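PDB 4GDI: neuraminidase from Influenza A virus, which is a neuraminidase-like surface glycoprotein of a bat influenza A virus that forms homotetramers, binds calcium and has a putative active site diverged from that of viral neuraminidases. Local coordinates for the calcium ion site. Sequence-based numbering; all coordinates share one arbitrary frame.

The calcium ion site. Residues 215, 217-219, 221, 245-246, 259, 263-267. With CA (calcium ion), chain B.
A calcium ion with near-octahedral coordination is held among loops of the beta-propeller by an all-oxygen shell, the hard ligands this ion prefers. Asp245 supplies the carboxylate: its OD2 lies 2.3 Å from the calcium ion CA and stands opposite the backbone carbonyl O of Gly263, which binds CA at 2.5 Å. The carbonyls of Asp219 and Gly265 form a second opposed pair, and that of Asn215 faces a water lying 2.4 Å from CA. Neutral carbonyls contribute much of the shell, and the Asp245 carboxylate would offset part of the ion's charge. Gly265 and Gly266 both have positive phi (152° at Gly266), shapes that come easily to residues without a side chain, and the Gly265 carbonyl faces the ion.

A second shell of hydrogen bonds fixes the ligands. Asp245 holds CG anti to its backbone N (chi1 -155°), sending the carboxylate to the ion; its other oxygen, OD1, uses its syn lone pair to accept Ile267 N at 3.0 Å, which fixes the carboxylate's rotation. Asp219 binds CA through its main chain, so its carboxylate can brace its own loop through Lys221 N, 2.7 Å from OD1, and a separate stretch through Ala259 N, both meeting OD1 from above the carboxylate plane. Asn215 likewise spends its side chain on the turn that follows. Extended with CG anti to N (chi1 -173°), it places amide oxygen OD1 to accept Trp217 N in the carbonyl plane at 2.8 Å and Asn218 N from above that plane at 3.0 Å. An amide suits this place because it also donates: Asn215 ND2 meets Asn218 OD1 at 2.9 Å, nearly along the C=O axis.

Beside this turn the Asn218 side-chain amide lies nearly parallel to the Trp217 indole, its ND2 above the centre of the ring.

By drawing Asn215, Asp219, Asp245, Gly263 and Gly265 onto one ion, the site most likely stabilises the propeller's loops structurally, as calcium does in influenza neuraminidases.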
# COMPACT_ATOMS: atom_id res chain seq x y z
N ASN A 215 -10.64 29.24 26.20
CA ASN A 215 -10.41 29.66 27.58
C ASN A 215 -11.14 28.71 28.52
O ASN A 215 -12.36 28.73 28.59
CB ASN A 215 -10.89 31.10 27.79
CG ASN A 215 -10.52 31.65 29.16
OD1 ASN A 215 -10.44 30.92 30.15
ND2 ASN A 215 -10.29 32.96 29.23
N TRP A 217 -10.88 28.61 31.75
CA TRP A 217 -10.90 29.20 33.08
C TRP A 217 -12.14 30.05 33.31
O TRP A 217 -13.01 29.68 34.10
CB TRP A 217 -9.64 30.05 33.25
CG TRP A 217 -9.61 30.84 34.50
CD1 TRP A 217 -10.37 30.65 35.62
CD2 TRP A 217 -8.77 31.97 34.77
NE1 TRP A 217 -10.05 31.58 36.57
CE2 TRP A 217 -9.08 32.41 36.07
CE3 TRP A 217 -7.79 32.65 34.03
CZ2 TRP A 217 -8.44 33.50 36.66
CZ3 TRP A 217 -7.16 33.73 34.61
CH2 TRP A 217 -7.49 34.15 35.92
N ASN A 218 -12.22 31.17 32.60
CA ASN A 218 -13.22 32.19 32.90
C ASN A 218 -13.82 32.87 31.67
O ASN A 218 -14.12 34.06 31.72
CB ASN A 218 -12.58 33.27 33.76
CG ASN A 218 -11.34 33.86 33.12
OD1 ASN A 218 -11.01 33.53 31.97
ND2 ASN A 218 -10.64 34.73 33.84
N ASP A 219 -14.01 32.15 30.57
CA ASP A 219 -14.60 32.76 29.38
C ASP A 219 -15.28 31.76 28.49
O ASP A 219 -14.74 30.69 28.22
CB ASP A 219 -13.56 33.55 28.57
CG ASP A 219 -14.18 34.59 27.63
OD1 ASP A 219 -15.43 34.69 27.53
OD2 ASP A 219 -13.40 35.32 26.98
N LYS A 221 -16.52 33.15 25.57
CA LYS A 221 -16.09 33.64 24.26
C LYS A 221 -14.75 32.98 24.02
O LYS A 221 -14.11 32.50 24.97
CB LYS A 221 -15.96 35.16 24.24
CG LYS A 221 -17.25 35.90 23.90
CD LYS A 221 -17.10 37.40 24.12
CE LYS A 221 -18.38 38.15 23.77
NZ LYS A 221 -18.20 39.62 23.85
N ASP A 245 -17.78 29.08 22.74
CA ASP A 245 -17.22 27.95 23.46
C ASP A 245 -18.38 27.00 23.85
O ASP A 245 -19.55 27.36 23.74
CB ASP A 245 -16.51 28.44 24.72
CG ASP A 245 -15.43 27.49 25.20
OD1 ASP A 245 -15.24 26.40 24.61
OD2 ASP A 245 -14.77 27.85 26.20
N PHE A 246 -18.04 25.79 24.24
CA PHE A 246 -18.97 24.92 24.93
C PHE A 246 -18.27 24.34 26.14
O PHE A 246 -17.22 23.73 26.01
CB PHE A 246 -19.50 23.80 24.05
CG PHE A 246 -20.66 23.07 24.68
CD1 PHE A 246 -20.43 22.09 25.64
CD2 PHE A 246 -21.96 23.40 24.36
CE1 PHE A 246 -21.49 21.44 26.26
CE2 PHE A 246 -23.03 22.76 24.98
CZ PHE A 246 -22.79 21.77 25.92
N ALA A 259 -17.42 36.76 28.18
CA ALA A 259 -18.67 36.11 28.57
C ALA A 259 -18.38 35.14 29.71
O ALA A 259 -18.05 33.97 29.48
CB ALA A 259 -19.27 35.39 27.39
N GLY A 263 -18.01 30.10 31.93
CA GLY A 263 -16.76 30.27 31.22
C GLY A 263 -15.77 29.17 31.53
O GLY A 263 -14.81 28.96 30.79
N GLU A 264 -16.00 28.47 32.64
CA GLU A 264 -15.10 27.41 33.04
C GLU A 264 -15.29 26.24 32.10
O GLU A 264 -16.41 25.98 31.65
CB GLU A 264 -15.36 26.97 34.48
CG GLU A 264 -14.27 26.09 35.06
CD GLU A 264 -14.56 25.64 36.48
OE1 GLU A 264 -15.53 26.14 37.09
OE2 GLU A 264 -13.82 24.77 36.99
N GLY A 265 -14.20 25.53 31.81
CA GLY A 265 -14.25 24.44 30.84
C GLY A 265 -14.32 24.97 29.41
O GLY A 265 -14.25 26.18 29.17
N GLY A 266 -14.45 24.06 28.46
CA GLY A 266 -14.52 24.43 27.07
C GLY A 266 -14.01 23.33 26.15
O GLY A 266 -13.66 22.23 26.59
N ILE A 267 -13.98 23.65 24.86
CA ILE A 267 -13.65 22.67 23.85
C ILE A 267 -13.00 23.39 22.66
O ILE A 267 -13.38 24.50 22.32
CB ILE A 267 -14.90 21.88 23.43
CG1 ILE A 267 -14.49 20.65 22.62
CG2 ILE A 267 -15.85 22.79 22.66
CD1 ILE A 267 -15.60 19.65 22.38
CA CA B . -14.61 28.37 28.40
O HOH W 1 -16.99 27.98 28.53